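Local structure of PfkB family carbohydrate kinase (Listeria grayi DSM 20601, 4GM6) at residues Ala320-Ser325 and Asn331-Lys336. The protein probably acts as a sugar kinase of the PfkB family, transferring a phosphate group to a carbohydrate substrate. Sequence-based numbering, arbitrary orientation.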
loop_
_atom_site.group_PDB
_atom_site.type_symbol
_atom_site.label_atom_id
_atom_site.label_comp_id
_atom_site.label_asym_id
_atom_site.label_seq_id
_atom_site.Cartn_x
_atom_site.Cartn_y
_atom_site.Cartn_z
ATOM N N ALA C 320 0.321 -8.321 -28.532
ATOM C CA ALA C 320 -0.974 -8.183 -27.877
ATOM C C ALA C 320 -1.070 -9.136 -26.691
ATOM O O ALA C 320 -1.624 -8.793 -25.647
ATOM C CB ALA C 320 -2.087 -8.475 -28.879
ATOM N N GLY C 321 -0.537 -10.343 -26.859
ATOM C CA GLY C 321 -0.605 -11.337 -25.799
ATOM C C GLY C 321 0.148 -10.880 -24.568
ATOM O O GLY C 321 -0.368 -10.952 -23.448
ATOM N N LEU C 322 1.367 -10.389 -24.785
ATOM C CA LEU C 322 2.214 -9.899 -23.702
ATOM C C LEU C 322 1.592 -8.711 -22.975
ATOM O O LEU C 322 1.711 -8.621 -21.767
ATOM C CB LEU C 322 3.619 -9.546 -24.217
ATOM C CG LEU C 322 4.520 -10.733 -24.603
ATOM C CD1 LEU C 322 5.791 -10.226 -25.265
ATOM C CD2 LEU C 322 4.870 -11.619 -23.408
ATOM N N LYS C 323 0.939 -7.802 -23.704
ATOM C CA LYS C 323 0.304 -6.636 -23.077
ATOM C C LYS C 323 -0.692 -7.035 -21.975
ATOM O O LYS C 323 -0.877 -6.308 -21.011
ATOM C CB LYS C 323 -0.410 -5.752 -24.124
ATOM C CG LYS C 323 -1.380 -4.733 -23.516
ATOM C CD LYS C 323 -0.668 -3.763 -22.587
ATOM C CE LYS C 323 -1.652 -2.968 -21.738
ATOM N NZ LYS C 323 -2.372 -3.774 -20.689
ATOM N N HIS C 324 -1.328 -8.191 -22.127
ATOM C CA HIS C 324 -2.317 -8.643 -21.159
ATOM C C HIS C 324 -1.704 -8.837 -19.769
ATOM O O HIS C 324 -2.418 -8.838 -18.781
ATOM C CB HIS C 324 -2.976 -9.940 -21.634
ATOM C CG HIS C 324 -4.014 -9.743 -22.695
ATOM N ND1 HIS C 324 -3.699 -9.410 -23.994
ATOM C CD2 HIS C 324 -5.365 -9.848 -22.650
ATOM C CE1 HIS C 324 -4.812 -9.306 -24.702
ATOM N NE2 HIS C 324 -5.836 -9.565 -23.908
ATOM N N SER C 325 -0.381 -8.972 -19.697
ATOM C CA SER C 325 0.308 -9.196 -18.422
ATOM C C SER C 325 0.739 -7.905 -17.721
ATOM O O SER C 325 1.391 -7.955 -16.667
ATOM C CB SER C 325 1.559 -10.044 -18.637
ATOM O OG SER C 325 1.241 -11.362 -19.034
ATOM N N ASN C 331 1.802 -0.788 -24.003
ATOM C CA ASN C 331 2.651 -1.972 -24.070
ATOM C C ASN C 331 4.092 -1.540 -23.878
ATOM O O ASN C 331 4.601 -0.736 -24.648
ATOM C CB ASN C 331 2.478 -2.654 -25.442
ATOM C CG ASN C 331 2.685 -4.158 -25.383
ATOM O OD1 ASN C 331 2.730 -4.757 -24.303
ATOM N ND2 ASN C 331 2.776 -4.782 -26.546
ATOM N N PRO C 332 4.757 -2.052 -22.828
ATOM C CA PRO C 332 6.080 -1.573 -22.444
ATOM C C PRO C 332 7.245 -2.273 -23.135
ATOM O O PRO C 332 8.394 -1.919 -22.898
ATOM C CB PRO C 332 6.127 -1.881 -20.936
ATOM C CG PRO C 332 5.288 -3.121 -20.802
ATOM C CD PRO C 332 4.216 -3.027 -21.866
ATOM N N PHE C 333 6.967 -3.255 -23.982
ATOM C CA PHE C 333 8.034 -4.113 -24.470
ATOM C C PHE C 333 8.702 -3.549 -25.709
ATOM O O PHE C 333 8.034 -2.944 -26.563
ATOM C CB PHE C 333 7.492 -5.523 -24.734
ATOM C CG PHE C 333 6.789 -6.118 -23.552
ATOM C CD1 PHE C 333 7.504 -6.574 -22.456
ATOM C CD2 PHE C 333 5.412 -6.194 -23.523
ATOM C CE1 PHE C 333 6.851 -7.105 -21.360
ATOM C CE2 PHE C 333 4.757 -6.726 -22.433
ATOM C CZ PHE C 333 5.471 -7.180 -21.356
ATOM N N ASP C 334 10.016 -3.734 -25.813
ATOM C CA ASP C 334 10.693 -3.407 -27.063
ATOM C C ASP C 334 10.537 -4.521 -28.092
ATOM O O ASP C 334 10.071 -5.631 -27.780
ATOM C CB ASP C 334 12.169 -3.055 -26.861
ATOM C CG ASP C 334 12.981 -4.209 -26.335
ATOM O OD1 ASP C 334 12.548 -5.379 -26.468
ATOM O OD2 ASP C 334 14.064 -3.936 -25.779
ATOM N N GLU C 335 10.919 -4.209 -29.325
ATOM C CA GLU C 335 10.722 -5.123 -30.443
ATOM C C GLU C 335 11.406 -6.475 -30.230
ATOM O O GLU C 335 10.820 -7.525 -30.494
ATOM C CB GLU C 335 11.211 -4.500 -31.753
ATOM C CG GLU C 335 11.101 -5.471 -32.918
ATOM C CD GLU C 335 11.515 -4.875 -34.254
ATOM O OE1 GLU C 335 11.812 -3.668 -34.316
ATOM O OE2 GLU C 335 11.532 -5.624 -35.248
ATOM N N LYS C 336 12.647 -6.443 -29.764
ATOM C CA LYS C 336 13.422 -7.670 -29.559
ATOM C C LYS C 336 12.724 -8.604 -28.562
ATOM O O LYS C 336 12.616 -9.812 -28.785
ATOM C CB LYS C 336 14.835 -7.308 -29.098
ATOM C CG LYS C 336 15.486 -8.305 -28.163
ATOM C CD LYS C 336 16.521 -9.128 -28.891
ATOM C CE LYS C 336 17.322 -9.965 -27.910
ATOM N NZ LYS C 336 18.117 -10.978 -28.645
#
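F333 lays the CE2 corner of its ring against L322, with CE2 3.5 Å from L322 CB. L322 CD1 lies over one face of the ring. The CE2 side of the ring faces the helix backbone: K323 N lies near the ring plane, and CE2 is 3.6 Å from L322 O. Within its own segment, P332 CG sits 3.9 Å above the ring plane, over the ring centre. L322 also packs on F341 of helix 335-344, and K121 of the second subunit touches both L322 and F333.

The other half of the contact is K323 against N331. The two side chains run past each other in opposite directions. N331 OD1 reaches 3.3 Å from K323 CB, so the amide oxygen meets the aliphatic base of the lysine. K323 CG is anti to the backbone N (chi1 165°), and bends at chi2 and chi4 carry the amine away from N331. There NZ hydrogen-bonds to the carbonyls of I326, G328 and V289. N331 ND2 instead bonds to A319 O in helix 309-323.

The contact joins the last part of helix 309-323 to the segment leading into helix 335-344, which D334 N-caps. No hydrogen bond links 320-325 to 331-336. Their direct contact therefore rests on van der Waals packing, while backbone carbonyls outside the two segments take the hydrogen bonds of K323 NZ and N331 ND2.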